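Local atomic coordinates of inosine-uridine preferring nucleoside hydrolase (Gardnerella vaginalis 315-A, PDB entry 6BA1), a protein that belongs to the nucleosidase clan of alpha/beta proteins and holds a calcium ion at the C-terminal ends of the strands of its mainly parallel beta-sheet. Residues Thr130-Thr134 against Asn173-Asp177; Leu11-Asp17 against Gly37-Val42; Tyr23-Glu29 against Glu308-Ile313. All blocks are in the same frame, centred on the assembly; numbering follows the deposited sequence.

Interaction 1 (Thr130-Thr134 against Asn173-Asp177); sequences TGPMT and NISQD. With CA (calcium ion), chain S.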
loop_
_atom_site.group_PDB
_atom_site.type_symbol
_atom_site.label_atom_id
_atom_site.label_comp_id
_atom_site.label_asym_id
_atom_site.label_seq_id
_atom_site.Cartn_x
_atom_site.Cartn_y
_atom_site.Cartn_z
ATOM N N THR A 130 -10.627 -12.783 -13.204
ATOM C CA THR A 130 -10.608 -11.347 -13.507
ATOM C C THR A 130 -12.026 -10.760 -13.521
ATOM O O THR A 130 -12.327 -9.797 -14.247
ATOM C CB THR A 130 -9.871 -11.056 -14.821
ATOM O OG1 THR A 130 -10.746 -11.285 -15.928
ATOM C CG2 THR A 130 -8.633 -11.933 -14.961
ATOM N N GLY A 131 -12.894 -11.384 -12.727
ATOM C CA GLY A 131 -14.155 -10.792 -12.335
ATOM C C GLY A 131 -14.182 -10.825 -10.817
ATOM O O GLY A 131 -13.164 -11.096 -10.185
ATOM N N PRO A 132 -15.348 -10.543 -10.224
ATOM C CA PRO A 132 -15.562 -10.737 -8.803
ATOM C C PRO A 132 -15.127 -12.101 -8.286
ATOM O O PRO A 132 -15.162 -13.108 -9.011
ATOM C CB PRO A 132 -17.067 -10.579 -8.666
ATOM C CG PRO A 132 -17.399 -9.554 -9.701
ATOM C CD PRO A 132 -16.446 -9.777 -10.844
ATOM N N MET A 133 -14.723 -12.124 -7.022
ATOM C CA MET A 133 -14.205 -13.322 -6.376
ATOM C C MET A 133 -15.324 -14.241 -5.883
ATOM O O MET A 133 -15.046 -15.369 -5.445
ATOM C CB MET A 133 -13.286 -12.943 -5.208
ATOM C CG MET A 133 -12.274 -11.835 -5.506
ATOM S SD MET A 133 -11.557 -11.847 -7.173
ATOM C CE MET A 133 -10.609 -13.335 -7.081
ATOM N N THR A 134 -16.572 -13.752 -5.946
ATOM C CA THR A 134 -17.795 -14.482 -5.561
ATOM C C THR A 134 -17.754 -15.995 -5.740
ATOM O O THR A 134 -18.160 -16.741 -4.840
ATOM C CB THR A 134 -19.014 -13.952 -6.355
ATOM O OG1 THR A 134 -18.993 -12.515 -6.380
ATOM C CG2 THR A 134 -20.330 -14.432 -5.737
ATOM N N ASN A 173 -13.778 -5.050 -9.644
ATOM C CA ASN A 173 -13.957 -6.480 -9.334
ATOM C C ASN A 173 -14.067 -6.770 -7.811
ATOM O O ASN A 173 -14.837 -7.648 -7.389
ATOM C CB ASN A 173 -12.833 -7.326 -9.976
ATOM C CG ASN A 173 -12.878 -7.319 -11.513
ATOM O OD1 ASN A 173 -13.958 -7.343 -12.128
ATOM N ND2 ASN A 173 -11.705 -7.295 -12.140
ATOM N N ILE A 174 -13.337 -6.012 -6.998
ATOM C CA ILE A 174 -13.438 -6.126 -5.545
ATOM C C ILE A 174 -14.705 -5.427 -5.048
ATOM O O ILE A 174 -15.383 -5.928 -4.157
ATOM C CB ILE A 174 -12.198 -5.523 -4.828
ATOM C CG1 ILE A 174 -10.908 -6.211 -5.300
ATOM C CG2 ILE A 174 -12.335 -5.647 -3.305
ATOM C CD1 ILE A 174 -10.699 -7.612 -4.772
ATOM N N SER A 175 -15.008 -4.268 -5.628
ATOM C CA SER A 175 -16.202 -3.486 -5.284
ATOM C C SER A 175 -17.494 -4.289 -5.372
ATOM O O SER A 175 -18.353 -4.160 -4.504
ATOM C CB SER A 175 -16.304 -2.242 -6.169
ATOM O OG SER A 175 -17.571 -1.619 -6.046
ATOM N N GLN A 176 -17.614 -5.117 -6.413
ATOM C CA GLN A 176 -18.855 -5.853 -6.688
ATOM C C GLN A 176 -19.150 -6.913 -5.609
ATOM O O GLN A 176 -20.315 -7.174 -5.296
ATOM C CB GLN A 176 -18.811 -6.523 -8.069
ATOM C CG GLN A 176 -20.089 -6.311 -8.886
ATOM C CD GLN A 176 -20.033 -5.083 -9.745
ATOM O OE1 GLN A 176 -19.087 -4.872 -10.516
ATOM N NE2 GLN A 176 -21.066 -4.237 -9.622
ATOM N N ASP A 177 -18.090 -7.526 -5.076
ATOM C CA ASP A 177 -18.200 -8.411 -3.920
ATOM C C ASP A 177 -16.926 -8.334 -3.063
ATOM O O ASP A 177 -15.956 -9.071 -3.301
ATOM C CB ASP A 177 -18.476 -9.850 -4.357
ATOM C CG ASP A 177 -18.996 -10.723 -3.218
ATOM O OD1 ASP A 177 -18.892 -10.340 -2.024
ATOM O OD2 ASP A 177 -19.519 -11.810 -3.533
HETATM CA CA CA S . -13.192 -7.865 -15.747
#

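Interaction 2 (Leu11-Asp17 against Gly37-Val42); sequences LDTGVDD and GTYGNV. With CA (calcium ion), chain S.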
loop_
_atom_site.group_PDB
_atom_site.type_symbol
_atom_site.label_atom_id
_atom_site.label_comp_id
_atom_site.label_asym_id
_atom_site.label_seq_id
_atom_site.Cartn_x
_atom_site.Cartn_y
_atom_site.Cartn_z
ATOM N N LEU A 11 -14.539 -15.277 -15.473
ATOM C CA LEU A 11 -14.680 -14.057 -16.279
ATOM C C LEU A 11 -16.079 -13.435 -16.304
ATOM O O LEU A 11 -17.088 -14.139 -16.450
ATOM C CB LEU A 11 -14.262 -14.348 -17.719
ATOM C CG LEU A 11 -12.888 -14.984 -17.928
ATOM C CD1 LEU A 11 -12.677 -15.286 -19.402
ATOM C CD2 LEU A 11 -11.783 -14.081 -17.393
ATOM N N ASP A 12 -16.108 -12.107 -16.175
ATOM C CA ASP A 12 -17.298 -11.288 -16.428
ATOM C C ASP A 12 -17.174 -10.703 -17.836
ATOM O O ASP A 12 -16.966 -9.514 -18.015
ATOM C CB ASP A 12 -17.507 -10.205 -15.335
ATOM C CG ASP A 12 -16.324 -9.203 -15.182
ATOM O OD1 ASP A 12 -15.165 -9.480 -15.568
ATOM O OD2 ASP A 12 -16.568 -8.109 -14.633
ATOM N N THR A 13 -17.330 -11.571 -18.831
ATOM C CA THR A 13 -16.884 -11.298 -20.201
ATOM C C THR A 13 -17.792 -10.313 -20.972
ATOM O O THR A 13 -18.884 -10.703 -21.354
ATOM C CB THR A 13 -16.783 -12.623 -20.993
ATOM O OG1 THR A 13 -16.379 -13.687 -20.121
ATOM C CG2 THR A 13 -15.787 -12.481 -22.129
ATOM N N GLY A 14 -17.402 -9.054 -21.216
ATOM C CA GLY A 14 -16.161 -8.399 -20.757
ATOM C C GLY A 14 -15.147 -8.198 -21.867
ATOM O O GLY A 14 -14.730 -9.164 -22.499
ATOM N N VAL A 15 -14.728 -6.953 -22.086
ATOM C CA VAL A 15 -13.822 -6.603 -23.189
ATOM C C VAL A 15 -12.394 -7.026 -22.883
ATOM O O VAL A 15 -11.794 -7.793 -23.640
ATOM C CB VAL A 15 -13.846 -5.103 -23.547
ATOM C CG1 VAL A 15 -12.872 -4.796 -24.682
ATOM C CG2 VAL A 15 -15.258 -4.666 -23.929
ATOM N N ASP A 16 -11.852 -6.510 -21.783
ATOM C CA ASP A 16 -10.533 -6.955 -21.303
ATOM C C ASP A 16 -10.544 -8.447 -20.948
ATOM O O ASP A 16 -9.529 -9.128 -21.096
ATOM C CB ASP A 16 -9.958 -6.082 -20.142
ATOM C CG ASP A 16 -11.002 -5.635 -19.126
ATOM O OD1 ASP A 16 -11.774 -6.473 -18.606
ATOM O OD2 ASP A 16 -11.051 -4.419 -18.839
ATOM N N ASP A 17 -11.699 -8.951 -20.524
ATOM C CA ASP A 17 -11.859 -10.373 -20.233
ATOM C C ASP A 17 -11.633 -11.272 -21.461
ATOM O O ASP A 17 -11.040 -12.342 -21.319
ATOM C CB ASP A 17 -13.220 -10.644 -19.589
ATOM C CG ASP A 17 -13.339 -10.026 -18.192
ATOM O OD1 ASP A 17 -13.576 -8.804 -18.067
ATOM O OD2 ASP A 17 -13.181 -10.765 -17.200
ATOM N N GLY A 37 -17.933 -18.554 -15.495
ATOM C CA GLY A 37 -18.629 -17.288 -15.777
ATOM C C GLY A 37 -19.073 -16.586 -14.507
ATOM O O GLY A 37 -19.572 -17.231 -13.589
ATOM N N THR A 38 -18.880 -15.271 -14.445
ATOM C CA THR A 38 -19.376 -14.462 -13.330
ATOM C C THR A 38 -19.930 -13.142 -13.884
ATOM O O THR A 38 -20.122 -13.022 -15.098
ATOM C CB THR A 38 -18.287 -14.284 -12.226
ATOM O OG1 THR A 38 -18.881 -13.852 -10.988
ATOM C CG2 THR A 38 -17.201 -13.296 -12.653
ATOM N N TYR A 39 -20.172 -12.167 -13.007
ATOM C CA TYR A 39 -20.997 -10.986 -13.305
ATOM C C TYR A 39 -20.198 -9.707 -13.064
ATOM O O TYR A 39 -19.142 -9.743 -12.432
ATOM C CB TYR A 39 -22.240 -10.992 -12.407
ATOM C CG TYR A 39 -21.896 -10.879 -10.929
ATOM C CD1 TYR A 39 -21.900 -9.643 -10.283
ATOM C CD2 TYR A 39 -21.527 -12.007 -10.194
ATOM C CE1 TYR A 39 -21.569 -9.540 -8.948
ATOM C CE2 TYR A 39 -21.191 -11.912 -8.852
ATOM C CZ TYR A 39 -21.213 -10.676 -8.234
ATOM O OH TYR A 39 -20.872 -10.558 -6.914
ATOM N N GLY A 40 -20.713 -8.577 -13.548
ATOM C CA GLY A 40 -20.094 -7.270 -13.284
ATOM C C GLY A 40 -20.120 -6.384 -14.506
ATOM O O GLY A 40 -20.988 -5.510 -14.631
ATOM N N ASN A 41 -19.154 -6.595 -15.396
ATOM C CA ASN A 41 -19.103 -5.908 -16.692
ATOM C C ASN A 41 -20.420 -6.133 -17.441
ATOM O O ASN A 41 -20.941 -5.235 -18.104
ATOM C CB ASN A 41 -17.936 -6.417 -17.564
ATOM C CG ASN A 41 -16.561 -6.046 -17.011
ATOM O OD1 ASN A 41 -16.441 -5.283 -16.059
ATOM N ND2 ASN A 41 -15.511 -6.584 -17.624
ATOM N N VAL A 42 -20.946 -7.349 -17.315
ATOM C CA VAL A 42 -22.207 -7.721 -17.909
ATOM C C VAL A 42 -22.882 -8.796 -17.047
ATOM O O VAL A 42 -22.211 -9.452 -16.235
ATOM C CB VAL A 42 -21.959 -8.197 -19.361
ATOM C CG1 VAL A 42 -21.279 -9.563 -19.382
ATOM C CG2 VAL A 42 -23.250 -8.161 -20.186
HETATM CA CA CA S . -13.192 -7.865 -15.747
#

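Interaction 3 (Tyr23-Glu29 against Glu308-Ile313); sequences YALGSPE and EFMTRI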
loop_
_atom_site.group_PDB
_atom_site.type_symbol
_atom_site.label_atom_id
_atom_site.label_comp_id
_atom_site.label_asym_id
_atom_site.label_seq_id
_atom_site.Cartn_x
_atom_site.Cartn_y
_atom_site.Cartn_z
ATOM N N TYR A 23 -5.117 -14.046 -24.847
ATOM C CA TYR A 23 -3.754 -14.263 -24.336
ATOM C C TYR A 23 -3.583 -15.712 -23.873
ATOM O O TYR A 23 -2.542 -16.326 -24.115
ATOM C CB TYR A 23 -3.432 -13.286 -23.180
ATOM C CG TYR A 23 -1.957 -13.170 -22.784
ATOM C CD1 TYR A 23 -1.208 -12.031 -23.095
ATOM C CD2 TYR A 23 -1.317 -14.192 -22.078
ATOM C CE1 TYR A 23 0.136 -11.925 -22.729
ATOM C CE2 TYR A 23 0.020 -14.090 -21.718
ATOM C CZ TYR A 23 0.743 -12.961 -22.041
ATOM O OH TYR A 23 2.067 -12.885 -21.666
ATOM N N ALA A 24 -4.606 -16.252 -23.215
ATOM C CA ALA A 24 -4.560 -17.620 -22.706
ATOM C C ALA A 24 -4.453 -18.622 -23.849
ATOM O O ALA A 24 -3.536 -19.447 -23.868
ATOM C CB ALA A 24 -5.783 -17.919 -21.849
ATOM N N LEU A 25 -5.360 -18.522 -24.815
ATOM C CA LEU A 25 -5.351 -19.416 -25.979
ATOM C C LEU A 25 -4.146 -19.196 -26.901
ATOM O O LEU A 25 -3.760 -20.109 -27.636
ATOM C CB LEU A 25 -6.655 -19.282 -26.782
ATOM C CG LEU A 25 -7.943 -19.700 -26.060
ATOM C CD1 LEU A 25 -9.156 -19.345 -26.900
ATOM C CD2 LEU A 25 -7.942 -21.181 -25.707
ATOM N N GLY A 26 -3.563 -17.996 -26.867
ATOM C CA GLY A 26 -2.307 -17.708 -27.570
ATOM C C GLY A 26 -1.043 -18.170 -26.859
ATOM O O GLY A 26 0.052 -18.071 -27.417
ATOM N N SER A 27 -1.190 -18.683 -25.636
ATOM C CA SER A 27 -0.073 -19.081 -24.796
ATOM C C SER A 27 0.022 -20.612 -24.695
ATOM O O SER A 27 -0.847 -21.242 -24.098
ATOM C CB SER A 27 -0.245 -18.475 -23.407
ATOM O OG SER A 27 0.883 -18.755 -22.612
ATOM N N PRO A 28 1.093 -21.211 -25.258
ATOM C CA PRO A 28 1.230 -22.673 -25.242
ATOM C C PRO A 28 1.653 -23.311 -23.904
ATOM O O PRO A 28 1.671 -24.534 -23.803
ATOM C CB PRO A 28 2.301 -22.925 -26.311
ATOM C CG PRO A 28 3.148 -21.704 -26.278
ATOM C CD PRO A 28 2.212 -20.570 -25.985
ATOM N N GLU A 29 1.977 -22.513 -22.892
ATOM C CA GLU A 29 2.437 -23.052 -21.606
ATOM C C GLU A 29 1.291 -23.605 -20.749
ATOM O O GLU A 29 1.529 -24.396 -19.833
ATOM C CB GLU A 29 3.208 -21.989 -20.812
ATOM C CG GLU A 29 4.442 -21.431 -21.519
ATOM C CD GLU A 29 4.162 -20.175 -22.328
ATOM O OE1 GLU A 29 3.611 -19.219 -21.757
ATOM O OE2 GLU A 29 4.490 -20.130 -23.531
ATOM N N GLU A 308 4.813 -9.436 -25.468
ATOM C CA GLU A 308 4.280 -10.784 -25.202
ATOM C C GLU A 308 2.796 -10.863 -25.580
ATOM O O GLU A 308 2.360 -11.822 -26.210
ATOM C CB GLU A 308 4.464 -11.149 -23.714
ATOM C CG GLU A 308 4.795 -12.605 -23.437
ATOM C CD GLU A 308 6.224 -12.984 -23.812
ATOM O OE1 GLU A 308 7.144 -12.178 -23.604
ATOM O OE2 GLU A 308 6.435 -14.106 -24.306
ATOM N N PHE A 309 2.048 -9.834 -25.186
ATOM C CA PHE A 309 0.613 -9.675 -25.476
ATOM C C PHE A 309 0.307 -9.696 -26.971
ATOM O O PHE A 309 -0.533 -10.474 -27.420
ATOM C CB PHE A 309 0.135 -8.358 -24.845
ATOM C CG PHE A 309 -1.308 -8.024 -25.079
ATOM C CD1 PHE A 309 -1.689 -7.250 -26.171
ATOM C CD2 PHE A 309 -2.278 -8.416 -24.167
ATOM C CE1 PHE A 309 -3.017 -6.911 -26.375
ATOM C CE2 PHE A 309 -3.612 -8.084 -24.364
ATOM C CZ PHE A 309 -3.982 -7.325 -25.467
ATOM N N MET A 310 0.988 -8.845 -27.734
ATOM C CA MET A 310 0.743 -8.740 -29.176
ATOM C C MET A 310 1.224 -9.967 -29.953
ATOM O O MET A 310 0.546 -10.403 -30.878
ATOM C CB MET A 310 1.376 -7.468 -29.747
ATOM C CG MET A 310 0.758 -6.177 -29.228
ATOM S SD MET A 310 -0.982 -5.952 -29.639
ATOM C CE MET A 310 -0.871 -5.560 -31.375
ATOM N N THR A 311 2.378 -10.520 -29.573
ATOM C CA THR A 311 2.911 -11.745 -30.192
ATOM C C THR A 311 1.931 -12.914 -30.054
ATOM O O THR A 311 1.625 -13.592 -31.037
ATOM C CB THR A 311 4.277 -12.146 -29.584
ATOM O OG1 THR A 311 5.215 -11.085 -29.780
ATOM C CG2 THR A 311 4.834 -13.421 -30.225
ATOM N N ARG A 312 1.439 -13.133 -28.837
ATOM C CA ARG A 312 0.512 -14.231 -28.560
ATOM C C ARG A 312 -0.840 -14.069 -29.250
ATOM O O ARG A 312 -1.340 -15.017 -29.858
ATOM C CB ARG A 312 0.304 -14.390 -27.053
ATOM C CG ARG A 312 1.481 -15.029 -26.335
ATOM C CD ARG A 312 1.520 -14.657 -24.857
ATOM N NE ARG A 312 2.055 -15.725 -24.013
ATOM C CZ ARG A 312 3.333 -16.111 -23.966
ATOM N NH1 ARG A 312 4.264 -15.542 -24.726
ATOM N NH2 ARG A 312 3.680 -17.100 -23.155
ATOM N N ILE A 313 -1.418 -12.874 -29.156
ATOM C CA ILE A 313 -2.769 -12.611 -29.670
ATOM C C ILE A 313 -2.790 -12.470 -31.196
ATOM O O ILE A 313 -3.703 -12.991 -31.845
ATOM C CB ILE A 313 -3.421 -11.403 -28.966
ATOM C CG1 ILE A 313 -3.692 -11.758 -27.500
ATOM C CG2 ILE A 313 -4.725 -10.990 -29.648
ATOM C CD1 ILE A 313 -4.072 -10.591 -26.614
#

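Interaction 1 (Thr130-Thr134 against Asn173-Asp177)
This contact lies beside the calcium site: Thr130, the first residue after strand 125-129, gives the metal its carbonyl oxygen, O lying 2.6 Å from the ion, and the side-chain amide of Asn173 rests beside that carbonyl. Thr130 O and Asn173 ND2 are 3.3 Å apart, while ND2 is hydrogen-bonded to Met156 O. With CG anti to its own carbonyl carbon (chi1 -66°), Asn173 lays the amide along Thr130 and Gly131, bringing OD1 to 3.5 Å from Gly131 CA. Asp12, Asp17 and Asp248 complete the metal site. A loop leaving the C-terminal end of a parallel strand, the usual location of sites in alpha/beta folds, is thus packed on helix 172-176 before it enters helix 134-142. Pro132 crosses the Asn173 side chain at about a right angle and makes a CA-H...O contact, its CA 3.5 Å from Asn173 O. Its ring runs alongside Gln176, CG to CB 3.7 Å. Further on, Thr134 OG1 donates to the anti lone pair of Asp177 OD2 over 3.0 Å, and is also hydrogen-bonded to Tyr39 OH. Asp177 divides its carboxylate: OD2 takes a second bond from Ser73 N, whereas OD1 N-caps helix 178-187 through Ala180 N.

Interaction 2 (Leu11-Asp17 against Gly37-Val42)
Asp12 reaches across to the loop that follows strand 31-37. Its CB sits 3.4 Å from Tyr39 O. CG then turns into the gap between the backbone N and the carbonyl carbon (chi1 59°), which brings the carboxylate between the ion and the loop; its two oxygens then part company. OD1 binds the calcium ion at 2.6 Å. OD2 points instead to the loop and accepts from Asn41 N at 3.1 Å; the N-H is nearly straight on (163°) but arrives from above the carboxylate plane. One oxygen is therefore spent on the ion while the other is held by a backbone amide, so that the rotation of the group is set from both ends.

Asp17, on the first turn of helix 15-25, supplies the second ligand, its OD1 2.5 Å from calcium. The amide of Asn41 lies alongside the two aspartates, close to Asp12 OD2 and to Asp17 OD1. It stands steeply against the Asp17 carboxylate, the planes 79° apart. As modelled, ND2 is 3.0 Å from Asp17 OD1 without a hydrogen bond, and which end of this amide is nitrogen and which oxygen is doubtful. At the strand ends Leu11 and Gly37 still pair in parallel, Thr38 N giving its hydrogen to Leu11 O over 2.9 Å. Beyond them Val42 CG1 packs on Thr13 O, just before the cis peptide that leads into Gly14. Thr130 O and Asp248 OD2 supply the other protein ligands.

Asp12, Asp16 and Asp17 belong to the DxDxxxDD signature of nucleoside hydrolases, an aspartate cluster at the C-terminal end of the first strand; within it, Asp12 and Asp17 are the calcium ligands here.

Interaction 3 (Tyr23-Glu29 against Glu308-Ile313)
Gly26, just beyond helix 15-25, comes up against helix 302-319 at Arg312, the two CA atoms only 4.6 Å apart, an approach that the lack of a side chain on the glycine permits. Its carbonyl O lies 3.5 Å from Arg312 CG.

Arg312 runs on from there between Tyr23 and the turn Ser27-Glu29. CD sits over one face of the Tyr23 ring, offset toward the rim, in a CH-pi contact 3.6 Å from the ring centroid and 21° off the normal. A bend at chi3 then carries the guanidinium past the phenol end of the ring, with Tyr23 OH over one of its faces and the planes 31° apart. NH2 makes a salt bridge to Glu29 OE1, modelled 2.5 Å away at the edge of the guanidinium, a shortness that means nothing at this resolution, and donates a hydrogen bond to Ser27 OG at 3.3 Å. NH1 is taken by Glu308 OE2, 2.6 Å away and one turn earlier on the same helix.

The Tyr23 ring has CG anti to the backbone N (chi1 -166°), which brings CD1 obliquely to 3.9 Å from Phe309 CD2, while OH lies 3.3 Å from Glu308 CG. Ile313 packs beside the base of the tyrosine, and helix 247-256 adds Ala253 against Tyr23.

One arginine is thus held by an aromatic face along its aliphatic part and by carboxylates on two sides of its head. Lying between these two like-charged groups, the guanidinium probably offsets their repulsion, with Glu29 on the side exposed to solvent.

Overall arrangement
From the N terminus, strand 6-11 delivers residues 11-17, and interaction 2 closes the first short loop by joining them to residues 37-42 after strand 31-37. Interaction 1 follows in series, tying the loop after strand 125-129 to helix 172-176. These two touch and share the calcium ion. Interaction 3 spans nearly the whole chain, bringing helix 302-319 back to the far end of helix 15-25. Interaction 1 is nested within that long loop, whereas interactions 2 and 3 cross. Helix 15-25 therefore links the metal site to the C-terminal helix, with the centres of interactions 2 and 3 about 19 Å apart.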